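Local coordinates for dihydrodipicolinate synthase family protein (Sinorhizobium meliloti, PDB 4DNH) that is of unknown function but adopts a TIM-barrel fold and may be related to dihydrodipicolinate synthase-like aldolases and lyases, at residues A[80-85]-A[187-192]; A[153-158]-A[177-182]; A[87-92]-A[320-325]; A[276-281]-A[313-318]. All blocks are in the same frame, centred on the assembly; numbering follows the deposited sequence.

Contact 1. Residues A[80-85]-A[187-192]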
loop_
_atom_site.group_PDB
_atom_site.type_symbol
_atom_site.label_atom_id
_atom_site.label_comp_id
_atom_site.label_asym_id
_atom_site.label_seq_id
_atom_site.Cartn_x
_atom_site.Cartn_y
_atom_site.Cartn_z
ATOM N N GLU A 80 -6.641 -3.919 3.246
ATOM C CA GLU A 80 -6.417 -5.307 2.880
ATOM C C GLU A 80 -6.601 -5.655 1.436
ATOM O O GLU A 80 -7.501 -5.142 0.752
ATOM C CB GLU A 80 -7.286 -6.267 3.683
ATOM C CG GLU A 80 -6.571 -6.880 4.867
ATOM C CD GLU A 80 -5.372 -7.730 4.508
ATOM O OE1 GLU A 80 -4.769 -7.596 3.412
ATOM O OE2 GLU A 80 -5.009 -8.527 5.377
ATOM N N SER A 81 -5.749 -6.587 1.016
ATOM C CA SER A 81 -5.780 -7.137 -0.305
ATOM C C SER A 81 -5.654 -5.988 -1.312
ATOM O O SER A 81 -6.323 -5.951 -2.337
ATOM C CB SER A 81 -7.059 -7.961 -0.495
ATOM O OG SER A 81 -7.052 -9.100 0.345
HETATM N N MSE A 82 -4.767 -5.058 -0.998
HETATM C CA MSE A 82 -4.539 -3.906 -1.855
HETATM C C MSE A 82 -3.390 -4.159 -2.796
HETATM O O MSE A 82 -2.847 -5.273 -2.872
HETATM C CB MSE A 82 -4.311 -2.701 -0.941
HETATM C CG MSE A 82 -5.640 -2.259 -0.322
HETATM SE SE MSE A 82 -6.789 -1.581 -1.777
HETATM C CE MSE A 82 -5.784 0.087 -2.080
ATOM N N ASP A 83 -3.000 -3.123 -3.527
ATOM C CA ASP A 83 -1.910 -3.247 -4.475
ATOM C C ASP A 83 -0.658 -3.806 -3.806
ATOM O O ASP A 83 0.048 -4.584 -4.411
ATOM C CB ASP A 83 -1.605 -1.898 -5.124
ATOM C CG ASP A 83 -0.676 -2.029 -6.300
ATOM O OD1 ASP A 83 -1.156 -2.396 -7.395
ATOM O OD2 ASP A 83 0.540 -1.782 -6.127
ATOM N N THR A 84 -0.390 -3.421 -2.559
ATOM C CA THR A 84 0.778 -3.958 -1.823
ATOM C C THR A 84 0.666 -5.460 -1.555
ATOM O O THR A 84 1.675 -6.145 -1.398
ATOM C CB THR A 84 1.031 -3.222 -0.486
ATOM O OG1 THR A 84 1.096 -1.817 -0.725
ATOM C CG2 THR A 84 2.342 -3.648 0.136
ATOM N N ALA A 85 -0.555 -5.979 -1.487
ATOM C CA ALA A 85 -0.726 -7.420 -1.240
ATOM C C ALA A 85 -0.707 -8.141 -2.572
ATOM O O ALA A 85 -1.065 -9.301 -2.658
ATOM C CB ALA A 85 -2.009 -7.694 -0.481
ATOM N N ILE A 187 -13.745 4.284 0.344
ATOM C CA ILE A 187 -12.561 5.027 -0.027
ATOM C C ILE A 187 -12.252 4.683 -1.480
ATOM O O ILE A 187 -11.948 3.533 -1.798
ATOM C CB ILE A 187 -11.341 4.656 0.836
ATOM C CG1 ILE A 187 -11.558 5.071 2.284
ATOM C CG2 ILE A 187 -10.078 5.302 0.274
ATOM C CD1 ILE A 187 -10.549 4.466 3.237
ATOM N N ILE A 188 -12.347 5.677 -2.354
ATOM C CA ILE A 188 -12.124 5.482 -3.775
ATOM C C ILE A 188 -10.637 5.488 -4.066
ATOM O O ILE A 188 -9.882 6.333 -3.580
ATOM C CB ILE A 188 -12.833 6.562 -4.617
ATOM C CG1 ILE A 188 -14.349 6.355 -4.560
ATOM C CG2 ILE A 188 -12.333 6.540 -6.058
ATOM C CD1 ILE A 188 -15.147 7.337 -5.390
ATOM N N HIS A 189 -10.213 4.536 -4.877
ATOM C CA HIS A 189 -8.816 4.428 -5.200
ATOM C C HIS A 189 -8.530 4.745 -6.650
ATOM O O HIS A 189 -9.018 4.080 -7.567
ATOM C CB HIS A 189 -8.317 3.062 -4.802
ATOM C CG HIS A 189 -6.834 2.894 -4.944
ATOM N ND1 HIS A 189 -6.254 1.688 -5.023
ATOM C CD2 HIS A 189 -5.810 3.837 -5.034
ATOM C CE1 HIS A 189 -4.926 1.844 -5.153
ATOM N NE2 HIS A 189 -4.657 3.160 -5.156
ATOM N N TRP A 190 -7.753 5.809 -6.846
ATOM C CA TRP A 190 -7.191 6.165 -8.137
ATOM C C TRP A 190 -5.759 5.692 -8.195
ATOM O O TRP A 190 -4.851 6.341 -7.677
ATOM C CB TRP A 190 -7.278 7.665 -8.337
ATOM C CG TRP A 190 -6.912 8.100 -9.727
ATOM C CD1 TRP A 190 -6.446 7.305 -10.773
ATOM C CD2 TRP A 190 -6.917 9.465 -10.258
ATOM N NE1 TRP A 190 -6.190 8.062 -11.880
ATOM C CE2 TRP A 190 -6.452 9.367 -11.639
ATOM C CE3 TRP A 190 -7.260 10.709 -9.749
ATOM C CZ2 TRP A 190 -6.342 10.487 -12.461
ATOM C CZ3 TRP A 190 -7.149 11.830 -10.582
ATOM C CH2 TRP A 190 -6.698 11.719 -11.904
ATOM N N LEU A 191 -5.563 4.527 -8.814
ATOM C CA LEU A 191 -4.267 3.872 -8.946
ATOM C C LEU A 191 -3.630 4.252 -10.289
ATOM O O LEU A 191 -4.215 3.987 -11.336
ATOM C CB LEU A 191 -4.485 2.353 -8.880
ATOM C CG LEU A 191 -3.353 1.311 -8.818
ATOM C CD1 LEU A 191 -2.418 1.554 -7.642
ATOM C CD2 LEU A 191 -3.949 -0.086 -8.732
ATOM N N GLY A 192 -2.447 4.865 -10.260
ATOM C CA GLY A 192 -1.755 5.288 -11.496
ATOM C C GLY A 192 -1.139 4.165 -12.333
ATOM O O GLY A 192 -0.959 3.043 -11.849
#

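Contact 2. Residues A[153-158]-A[177-182]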
loop_
_atom_site.group_PDB
_atom_site.type_symbol
_atom_site.label_atom_id
_atom_site.label_comp_id
_atom_site.label_asym_id
_atom_site.label_seq_id
_atom_site.Cartn_x
_atom_site.Cartn_y
_atom_site.Cartn_z
ATOM N N ILE A 153 -15.316 -0.935 2.565
ATOM C CA ILE A 153 -14.750 -1.123 1.239
ATOM C C ILE A 153 -13.780 -0.020 0.837
ATOM O O ILE A 153 -13.993 1.153 1.148
ATOM C CB ILE A 153 -15.877 -1.177 0.179
ATOM C CG1 ILE A 153 -16.585 -2.531 0.218
ATOM C CG2 ILE A 153 -15.344 -0.907 -1.232
ATOM C CD1 ILE A 153 -17.839 -2.510 1.041
ATOM N N ILE A 154 -12.704 -0.419 0.165
ATOM C CA ILE A 154 -11.864 0.490 -0.593
ATOM C C ILE A 154 -12.168 0.144 -2.033
ATOM O O ILE A 154 -11.905 -0.973 -2.469
ATOM C CB ILE A 154 -10.365 0.252 -0.361
ATOM C CG1 ILE A 154 -9.987 0.601 1.071
ATOM C CG2 ILE A 154 -9.548 1.104 -1.329
ATOM C CD1 ILE A 154 -8.630 0.078 1.487
ATOM N N LEU A 155 -12.752 1.083 -2.761
ATOM C CA LEU A 155 -13.250 0.783 -4.086
ATOM C C LEU A 155 -12.130 0.931 -5.110
ATOM O O LEU A 155 -11.689 2.039 -5.422
ATOM C CB LEU A 155 -14.447 1.665 -4.418
ATOM C CG LEU A 155 -15.229 1.307 -5.675
ATOM C CD1 LEU A 155 -15.806 -0.091 -5.554
ATOM C CD2 LEU A 155 -16.327 2.328 -5.902
HETATM N N MSE A 156 -11.670 -0.207 -5.616
HETATM C CA MSE A 156 -10.502 -0.246 -6.489
HETATM C C MSE A 156 -10.862 0.095 -7.912
HETATM O O MSE A 156 -12.025 -0.057 -8.333
HETATM C CB MSE A 156 -9.874 -1.632 -6.374
HETATM C CG MSE A 156 -9.156 -1.727 -5.028
HETATM SE SE MSE A 156 -8.392 -3.532 -4.816
HETATM C CE MSE A 156 -6.567 -3.183 -5.488
ATOM N N ALA A 157 -9.868 0.579 -8.655
ATOM C CA ALA A 157 -10.035 0.870 -10.071
ATOM C C ALA A 157 -10.138 -0.447 -10.819
ATOM O O ALA A 157 -9.655 -1.471 -10.342
ATOM C CB ALA A 157 -8.873 1.696 -10.585
ATOM N N SER A 158 -10.781 -0.419 -11.979
ATOM C CA SER A 158 -11.147 -1.629 -12.695
ATOM C C SER A 158 -10.468 -1.736 -14.074
ATOM O O SER A 158 -10.599 -0.844 -14.930
ATOM C CB SER A 158 -12.678 -1.704 -12.793
ATOM O OG SER A 158 -13.139 -2.475 -13.890
ATOM N N ARG A 177 -23.994 3.750 -10.132
ATOM C CA ARG A 177 -24.702 2.578 -9.637
ATOM C C ARG A 177 -23.987 1.970 -8.433
ATOM O O ARG A 177 -24.597 1.752 -7.389
ATOM C CB ARG A 177 -24.955 1.531 -10.729
ATOM C CG ARG A 177 -26.054 0.534 -10.340
ATOM C CD ARG A 177 -26.854 0.030 -11.534
ATOM N NE ARG A 177 -27.579 1.110 -12.205
ATOM C CZ ARG A 177 -28.143 1.018 -13.411
ATOM N NH1 ARG A 177 -28.073 -0.114 -14.104
ATOM N NH2 ARG A 177 -28.781 2.065 -13.930
ATOM N N VAL A 178 -22.691 1.727 -8.582
ATOM C CA VAL A 178 -21.880 1.164 -7.511
ATOM C C VAL A 178 -22.060 1.932 -6.194
ATOM O O VAL A 178 -22.433 1.331 -5.179
ATOM C CB VAL A 178 -20.386 1.059 -7.910
ATOM C CG1 VAL A 178 -19.528 0.673 -6.713
ATOM C CG2 VAL A 178 -20.197 0.041 -9.029
ATOM N N LEU A 179 -21.842 3.248 -6.221
ATOM C CA LEU A 179 -21.860 4.050 -4.993
ATOM C C LEU A 179 -23.235 4.243 -4.369
ATOM O O LEU A 179 -23.341 4.385 -3.156
ATOM C CB LEU A 179 -21.190 5.407 -5.191
ATOM C CG LEU A 179 -19.665 5.427 -5.266
ATOM C CD1 LEU A 179 -19.179 6.796 -5.727
ATOM C CD2 LEU A 179 -19.043 5.047 -3.925
ATOM N N SER A 180 -24.284 4.260 -5.186
ATOM C CA SER A 180 -25.637 4.336 -4.642
ATOM C C SER A 180 -26.052 3.004 -4.019
ATOM O O SER A 180 -27.015 2.952 -3.256
ATOM C CB SER A 180 -26.648 4.775 -5.707
ATOM O OG SER A 180 -26.820 3.767 -6.683
ATOM N N GLN A 181 -25.313 1.939 -4.330
ATOM C CA GLN A 181 -25.633 0.611 -3.815
ATOM C C GLN A 181 -24.703 0.073 -2.717
ATOM O O GLN A 181 -24.957 -0.997 -2.159
ATOM C CB GLN A 181 -25.758 -0.390 -4.956
ATOM C CG GLN A 181 -27.124 -0.358 -5.613
ATOM C CD GLN A 181 -27.395 -1.593 -6.444
ATOM O OE1 GLN A 181 -27.238 -2.722 -5.971
ATOM N NE2 GLN A 181 -27.808 -1.387 -7.694
ATOM N N VAL A 182 -23.634 0.801 -2.398
ATOM C CA VAL A 182 -22.775 0.412 -1.274
ATOM C C VAL A 182 -23.582 0.636 -0.002
ATOM O O VAL A 182 -24.520 1.426 -0.001
ATOM C CB VAL A 182 -21.461 1.225 -1.199
ATOM C CG1 VAL A 182 -20.415 0.486 -0.377
ATOM C CG2 VAL A 182 -20.893 1.464 -2.577
#

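Contact 3. Residues A[87-92]-A[320-325]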
loop_
_atom_site.group_PDB
_atom_site.type_symbol
_atom_site.label_atom_id
_atom_site.label_comp_id
_atom_site.label_asym_id
_atom_site.label_seq_id
_atom_site.Cartn_x
_atom_site.Cartn_y
_atom_site.Cartn_z
ATOM N N ARG A 87 -2.391 -7.613 -5.295
ATOM C CA ARG A 87 -3.694 -7.676 -5.955
ATOM C C ARG A 87 -3.555 -7.393 -7.456
ATOM O O ARG A 87 -2.869 -6.441 -7.858
ATOM C CB ARG A 87 -4.630 -6.643 -5.316
ATOM C CG ARG A 87 -6.099 -6.772 -5.715
ATOM C CD ARG A 87 -6.775 -7.903 -4.952
ATOM N NE ARG A 87 -8.211 -7.910 -5.173
ATOM C CZ ARG A 87 -9.113 -7.372 -4.356
ATOM N NH1 ARG A 87 -10.396 -7.433 -4.687
ATOM N NH2 ARG A 87 -8.750 -6.774 -3.213
ATOM N N GLY A 88 -4.195 -8.218 -8.282
ATOM C CA GLY A 88 -4.122 -8.048 -9.751
ATOM C C GLY A 88 -2.790 -8.419 -10.409
ATOM O O GLY A 88 -2.704 -8.473 -11.633
HETATM N N MSE A 89 -1.762 -8.685 -9.596
HETATM C CA MSE A 89 -0.399 -8.941 -10.065
HETATM C C MSE A 89 0.207 -10.068 -9.236
HETATM O O MSE A 89 1.308 -9.943 -8.664
HETATM C CB MSE A 89 0.387 -7.623 -9.987
HETATM C CG MSE A 89 1.507 -7.556 -11.040
HETATM SE SE MSE A 89 2.746 -6.040 -10.707
HETATM C CE MSE A 89 4.451 -6.963 -10.345
ATOM N N GLY A 90 -0.516 -11.183 -9.164
ATOM C CA GLY A 90 -0.114 -12.325 -8.347
ATOM C C GLY A 90 -1.176 -12.840 -7.378
ATOM O O GLY A 90 -1.254 -14.045 -7.111
ATOM N N LEU A 91 -1.982 -11.937 -6.828
ATOM C CA LEU A 91 -3.009 -12.326 -5.875
ATOM C C LEU A 91 -4.373 -12.299 -6.543
ATOM O O LEU A 91 -4.940 -11.241 -6.738
ATOM C CB LEU A 91 -2.978 -11.406 -4.651
ATOM C CG LEU A 91 -3.866 -11.864 -3.484
ATOM C CD1 LEU A 91 -3.174 -12.966 -2.716
ATOM C CD2 LEU A 91 -4.228 -10.732 -2.540
ATOM N N GLY A 92 -4.894 -13.458 -6.922
ATOM C CA GLY A 92 -6.206 -13.505 -7.561
ATOM C C GLY A 92 -7.323 -13.109 -6.600
ATOM O O GLY A 92 -7.107 -12.950 -5.381
ATOM N N THR A 320 8.491 1.032 -10.942
ATOM C CA THR A 320 7.828 1.203 -9.655
ATOM C C THR A 320 6.927 0.048 -9.212
ATOM O O THR A 320 6.748 -0.174 -8.006
ATOM C CB THR A 320 7.073 2.537 -9.655
ATOM O OG1 THR A 320 8.043 3.575 -9.699
ATOM C CG2 THR A 320 6.249 2.726 -8.394
ATOM N N ARG A 321 6.385 -0.695 -10.172
ATOM C CA ARG A 321 5.473 -1.786 -9.846
ATOM C C ARG A 321 6.130 -2.890 -8.992
ATOM O O ARG A 321 5.442 -3.770 -8.461
ATOM C CB ARG A 321 4.800 -2.348 -11.102
ATOM C CG ARG A 321 5.723 -3.026 -12.116
ATOM C CD ARG A 321 4.923 -3.420 -13.350
ATOM N NE ARG A 321 5.727 -4.046 -14.410
ATOM C CZ ARG A 321 6.579 -3.387 -15.202
ATOM N NH1 ARG A 321 6.774 -2.089 -15.044
ATOM N NH2 ARG A 321 7.270 -4.034 -16.133
ATOM N N PHE A 322 7.452 -2.818 -8.836
ATOM C CA PHE A 322 8.209 -3.842 -8.110
ATOM C C PHE A 322 8.556 -3.405 -6.706
ATOM O O PHE A 322 9.314 -4.081 -6.016
ATOM C CB PHE A 322 9.478 -4.259 -8.876
ATOM C CG PHE A 322 9.198 -4.904 -10.217
ATOM C CD1 PHE A 322 8.287 -5.952 -10.328
ATOM C CD2 PHE A 322 9.840 -4.456 -11.368
ATOM C CE1 PHE A 322 8.017 -6.539 -11.561
ATOM C CE2 PHE A 322 9.564 -5.037 -12.603
ATOM C CZ PHE A 322 8.648 -6.078 -12.699
ATOM N N TYR A 323 7.986 -2.290 -6.266
ATOM C CA TYR A 323 8.178 -1.841 -4.890
ATOM C C TYR A 323 7.889 -2.914 -3.852
ATOM O O TYR A 323 8.514 -2.933 -2.795
ATOM C CB TYR A 323 7.337 -0.603 -4.591
ATOM C CG TYR A 323 5.860 -0.848 -4.408
ATOM C CD1 TYR A 323 4.986 -0.780 -5.488
ATOM C CD2 TYR A 323 5.322 -1.087 -3.142
ATOM C CE1 TYR A 323 3.618 -0.979 -5.314
ATOM C CE2 TYR A 323 3.965 -1.281 -2.963
ATOM C CZ TYR A 323 3.127 -1.238 -4.054
ATOM O OH TYR A 323 1.790 -1.429 -3.896
ATOM N N LYS A 324 6.962 -3.819 -4.155
ATOM C CA LYS A 324 6.534 -4.794 -3.164
ATOM C C LYS A 324 7.691 -5.679 -2.747
ATOM O O LYS A 324 7.757 -6.163 -1.608
ATOM C CB LYS A 324 5.369 -5.616 -3.686
ATOM C CG LYS A 324 4.224 -4.758 -4.197
ATOM C CD LYS A 324 3.672 -5.387 -5.445
ATOM C CE LYS A 324 2.816 -4.434 -6.223
ATOM N NZ LYS A 324 3.078 -4.743 -7.642
ATOM N N THR A 325 8.621 -5.852 -3.673
ATOM C CA THR A 325 9.832 -6.568 -3.391
ATOM C C THR A 325 10.661 -5.934 -2.273
ATOM O O THR A 325 11.105 -6.640 -1.362
ATOM C CB THR A 325 10.629 -6.744 -4.680
ATOM O OG1 THR A 325 9.748 -7.321 -5.651
ATOM C CG2 THR A 325 11.855 -7.639 -4.463
HETATM O O HOH W 1 -0.162 -5.273 -7.377
#

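Contact 4. Residues A[276-281]-A[313-318]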
loop_
_atom_site.group_PDB
_atom_site.type_symbol
_atom_site.label_atom_id
_atom_site.label_comp_id
_atom_site.label_asym_id
_atom_site.label_seq_id
_atom_site.Cartn_x
_atom_site.Cartn_y
_atom_site.Cartn_z
ATOM N N LEU A 276 -0.873 4.006 2.717
ATOM C CA LEU A 276 0.437 3.887 2.097
ATOM C C LEU A 276 1.023 2.491 2.218
ATOM O O LEU A 276 1.001 1.886 3.297
ATOM C CB LEU A 276 1.400 4.871 2.770
ATOM C CG LEU A 276 1.207 6.354 2.471
ATOM C CD1 LEU A 276 1.893 7.191 3.541
ATOM C CD2 LEU A 276 1.745 6.693 1.094
ATOM N N GLY A 277 1.580 1.995 1.115
ATOM C CA GLY A 277 2.399 0.785 1.143
ATOM C C GLY A 277 3.700 1.000 1.911
ATOM O O GLY A 277 4.223 0.061 2.494
ATOM N N ILE A 278 4.225 2.229 1.932
ATOM C CA ILE A 278 5.455 2.488 2.690
ATOM C C ILE A 278 5.234 2.349 4.211
ATOM O O ILE A 278 6.143 1.962 4.942
ATOM C CB ILE A 278 6.155 3.830 2.298
ATOM C CG1 ILE A 278 7.485 4.023 3.048
ATOM C CG2 ILE A 278 5.258 5.035 2.555
ATOM C CD1 ILE A 278 8.578 3.055 2.660
ATOM N N PHE A 279 4.026 2.642 4.679
ATOM C CA PHE A 279 3.721 2.528 6.103
ATOM C C PHE A 279 3.779 1.097 6.614
ATOM O O PHE A 279 3.967 0.858 7.802
ATOM C CB PHE A 279 2.389 3.188 6.418
ATOM C CG PHE A 279 2.508 4.664 6.664
ATOM C CD1 PHE A 279 3.707 5.326 6.409
ATOM C CD2 PHE A 279 1.426 5.390 7.114
ATOM C CE1 PHE A 279 3.831 6.673 6.630
ATOM C CE2 PHE A 279 1.538 6.745 7.336
ATOM C CZ PHE A 279 2.744 7.392 7.096
ATOM N N ASP A 280 3.624 0.152 5.698
ATOM C CA ASP A 280 3.868 -1.238 5.978
ATOM C C ASP A 280 5.365 -1.411 6.335
ATOM O O ASP A 280 5.698 -1.820 7.460
ATOM C CB ASP A 280 3.440 -2.067 4.754
ATOM C CG ASP A 280 3.974 -3.497 4.775
ATOM O OD1 ASP A 280 5.084 -3.747 5.309
ATOM O OD2 ASP A 280 3.279 -4.374 4.223
ATOM N N ALA A 281 6.251 -1.063 5.396
ATOM C CA ALA A 281 7.701 -1.239 5.566
ATOM C C ALA A 281 8.354 -0.437 6.706
ATOM O O ALA A 281 9.365 -0.877 7.279
ATOM C CB ALA A 281 8.419 -0.968 4.253
ATOM N N ARG A 313 11.743 6.409 -1.548
ATOM C CA ARG A 313 11.954 6.723 -2.947
ATOM C C ARG A 313 12.761 5.635 -3.638
ATOM O O ARG A 313 12.543 5.343 -4.814
ATOM C CB ARG A 313 12.633 8.073 -3.080
ATOM C CG ARG A 313 11.702 9.183 -2.633
ATOM C CD ARG A 313 12.379 10.525 -2.478
ATOM N NE ARG A 313 11.341 11.518 -2.239
ATOM C CZ ARG A 313 11.547 12.822 -2.102
ATOM N NH1 ARG A 313 12.774 13.328 -2.178
ATOM N NH2 ARG A 313 10.513 13.614 -1.887
ATOM N N HIS A 314 13.669 5.014 -2.891
ATOM C CA HIS A 314 14.470 3.917 -3.412
ATOM C C HIS A 314 13.630 2.675 -3.626
ATOM O O HIS A 314 13.695 2.047 -4.687
ATOM C CB HIS A 314 15.662 3.647 -2.505
ATOM C CG HIS A 314 16.479 2.445 -2.926
ATOM N ND1 HIS A 314 17.398 2.500 -3.920
ATOM C CD2 HIS A 314 16.480 1.126 -2.456
ATOM C CE1 HIS A 314 17.966 1.286 -4.075
ATOM N NE2 HIS A 314 17.405 0.443 -3.178
ATOM N N ILE A 315 12.825 2.329 -2.624
ATOM C CA ILE A 315 11.945 1.173 -2.698
ATOM C C ILE A 315 10.957 1.286 -3.856
ATOM O O ILE A 315 10.671 0.279 -4.534
ATOM C CB ILE A 315 11.207 0.925 -1.373
ATOM C CG1 ILE A 315 12.207 0.439 -0.308
ATOM C CG2 ILE A 315 10.096 -0.109 -1.569
ATOM C CD1 ILE A 315 11.635 0.316 1.099
ATOM N N PHE A 316 10.469 2.504 -4.104
ATOM C CA PHE A 316 9.478 2.732 -5.159
ATOM C C PHE A 316 10.062 3.228 -6.476
ATOM O O PHE A 316 9.328 3.729 -7.332
ATOM C CB PHE A 316 8.407 3.709 -4.690
ATOM C CG PHE A 316 7.438 3.118 -3.709
ATOM C CD1 PHE A 316 7.827 2.850 -2.399
ATOM C CD2 PHE A 316 6.135 2.843 -4.092
ATOM C CE1 PHE A 316 6.931 2.315 -1.489
ATOM C CE2 PHE A 316 5.234 2.305 -3.199
ATOM C CZ PHE A 316 5.632 2.040 -1.892
ATOM N N LYS A 317 11.368 3.085 -6.657
ATOM C CA LYS A 317 11.969 3.613 -7.868
ATOM C C LYS A 317 11.607 2.822 -9.123
ATOM O O LYS A 317 11.219 1.643 -9.045
ATOM C CB LYS A 317 13.476 3.798 -7.718
ATOM C CG LYS A 317 14.343 2.612 -8.025
ATOM C CD LYS A 317 15.746 3.021 -7.647
ATOM C CE LYS A 317 16.754 2.575 -8.676
ATOM N NZ LYS A 317 18.051 3.231 -8.366
ATOM N N ALA A 318 11.711 3.500 -10.265
ATOM C CA ALA A 318 11.399 2.905 -11.559
ATOM C C ALA A 318 12.267 1.655 -11.818
ATOM O O ALA A 318 13.478 1.689 -11.576
ATOM C CB ALA A 318 11.584 3.941 -12.653
#

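Contact 1. Residues A[80-85]-A[187-192]
The imidazole of His-189 is met obliquely by the methyl of selenomethionine Met-82, whose CE lies 3.4 Å from ND1 and 3.6 Å from CE1 of that ring. One ring face carries Leu-191 CB, 3.7 Å above the plane and displaced toward the rim. The selenium of Met-82 stays 5.5 Å from the centroid of the His-189 ring, 54° off its normal, an oblique Met-aromatic contact in which the methyl does most of the touching. Bends at chi2 and chi3 (-66° and -72°) curl the Met-82 chain so that its end approaches the ring from the opposing direction. Beside this pair, Asp-83 OD1 leans on the isobutyl group of Leu-191, 3.9 Å from CD2, while Asp-83 OD2 is hydrogen-bonded to Tyr-323 OH. The other His-189 nitrogen, NE2, makes a weak hydrogen bond to Ser-232 OG. Segment 80-85 is the start of the loop that leaves strand 77-80, and 187-192 runs along strand 186-191 to its C-terminal end, the end at which TIM barrels normally hold their active sites. Met-82 and His-189 touch Lys-230 on the sixth strand, the strand that bears the Schiff-base lysine in dihydrodipicolinate synthases; a like role here is unproven. With no hydrogen bond across it, the contact relies on buried van der Waals packing, while Asp-83 OD2 and, weakly, His-189 NE2 have their hydrogen-bond partners outside the segments.

Contact 2. Residues A[153-158]-A[177-182]
Leu-155 is the main bump of this contact: its forked end projects from strand 153-155 into a shallow hollow on helix 168-181, lined by Val-178 and Leu-179. Leu-155 and Val-178 reach toward each other tip to tip, and Val-178 CG1 lies against both prongs of the fork, 3.7 Å from Leu-155 CD2 and 4.0 Å from CD1. Leu-179 fills in from the flank, its CD2 standing 4.3 Å from Leu-155 CD2. Leu-155 has CG anti to the backbone N (chi1 -170°), which carries the fork out toward the helix. A second, smaller bump lies two residues earlier on the strand, where Ile-153 CD1 and Val-182 CG1 meet end on at 4.2 Å, in the residues that follow Leu-179 toward strand 186-191. Val-186, at the start of the next strand, touches Ile-153, Leu-155 and Leu-179, and Glu-147 of helix 132-148 touches Ile-153 and Val-182, so neighbouring elements close the sides of the pocket. Strand 153-155, helix 168-181 and the adjacent parallel strand 186-191 make a beta-alpha-beta crossover of the TIM barrel, and these side chains fill the layer between the strands and the outer helices. Only branched aliphatic groups meet here, so the join depends on fit and burial; the backbone carbonyls here are served separately, Leu-179 O and Val-182 O each accepting a hydrogen bond from Lys-225 NZ.

Contact 3. Residues A[87-92]-A[320-325]
Lys-324 NZ, which faces Met-89 across the contact, donates a 2.7 Å hydrogen bond to Arg-321 O, lying in the carbonyl plane at a C=O...N angle of 151°. Bends at chi2 and chi4 curl the lysine back over its own turn to reach this oxygen. The same NZ is 3.3 Å from the selenium of selenomethionine Met-89, though that side chain is poorly ordered and the spacing is approximate. A water lies 3.0 Å from Arg-87 O and is weakly bonded to Lys-324 NZ, at most a loose bridge between the segments. In the TIM barrel, 87-92 belongs to the loop after the second strand, while 320-325 leads into helix 323-333, beyond the eighth strand. Replacing Lys-324 with an alanine would probably leave Arg-321 O without this donor, take away the water's weak partner at NZ and remove the group that the selenium of Met-89 packs against. Met-89 runs out nearly extended, then bends at chi3 (116°), bringing CE to 3.8 Å from Phe-322 CE1; the two side chains cross at about a right angle. On one face of the Phe-322 ring, Arg-321 CG sits 4.1 Å above the plane, over the centre.

Contact 4. Residues A[276-281]-A[313-318]
Phe-316 drives its ring against the backbone and side chain of Ile-278, with CZ 4.1 Å from Ile-278 N and CE1 4.2 Å from Ile-278 CB. The ring is extended toward the other segment because CG lies anti to the carbonyl carbon of Phe-316 (chi1 -74°). Its far edge comes up to Gly-277, whose carbonyl C is near the ring plane and 4.4 Å from CZ. Gly-277 offers only main-chain atoms to this edge; a beta carbon there would point toward the ring. Ile-278 holds CG1 anti to its own N (chi1 -176°) and CG2 in the crowded position between N and the carbonyl carbon. With chi2 at 68°, its CD1 turns to meet Ile-315 CD1 at 4.4 Å. Ile-315, on the last turn of helix 308-315, has an extended side chain, and Phe-316 is the first residue to leave the helix. Gly-277 directly follows strand 273-276, the eighth of the TIM barrel, and lies in the turn toward the short helix around 278-281. Tyr-323 stacks on the Phe-316 ring, and Phe-195, Asp-257 and Phe-258 also touch its side chain. The contact itself is apolar, yet nearby backbone N-H groups have partners: Ile-278 N bonds to Asp-257 OD1, and Gly-277 N to a glycerol, probably from the crystallisation liquor. Hydrophobic contact thus joins the two segments beside a spot where a small polyol can settle.

How the contacts relate
All four contacts belong to one eight-stranded TIM barrel. Contacts 1 and 2, centres 13 Å apart, lie on neighbouring strands, 186-191 and 153-155 respectively; contact 1 lies inside the barrel toward its C-terminal end, contact 2 between the strands and the outer helices. Contact 3 touches both contact 1 and contact 4 through Tyr-323, with centres 11 Å and 12 Å away. Contacts 2 and 4, centres 26 Å apart, do not touch. Along the chain, contact 2 nests within contact 1, contact 4 within contact 3, while contacts 1 and 3 cross. Contacts 1 and 3 thus join the loop after the second strand to the fifth strand and the approach to helix 323-333; contact 4 packs the end of the eighth strand against helix 308-315.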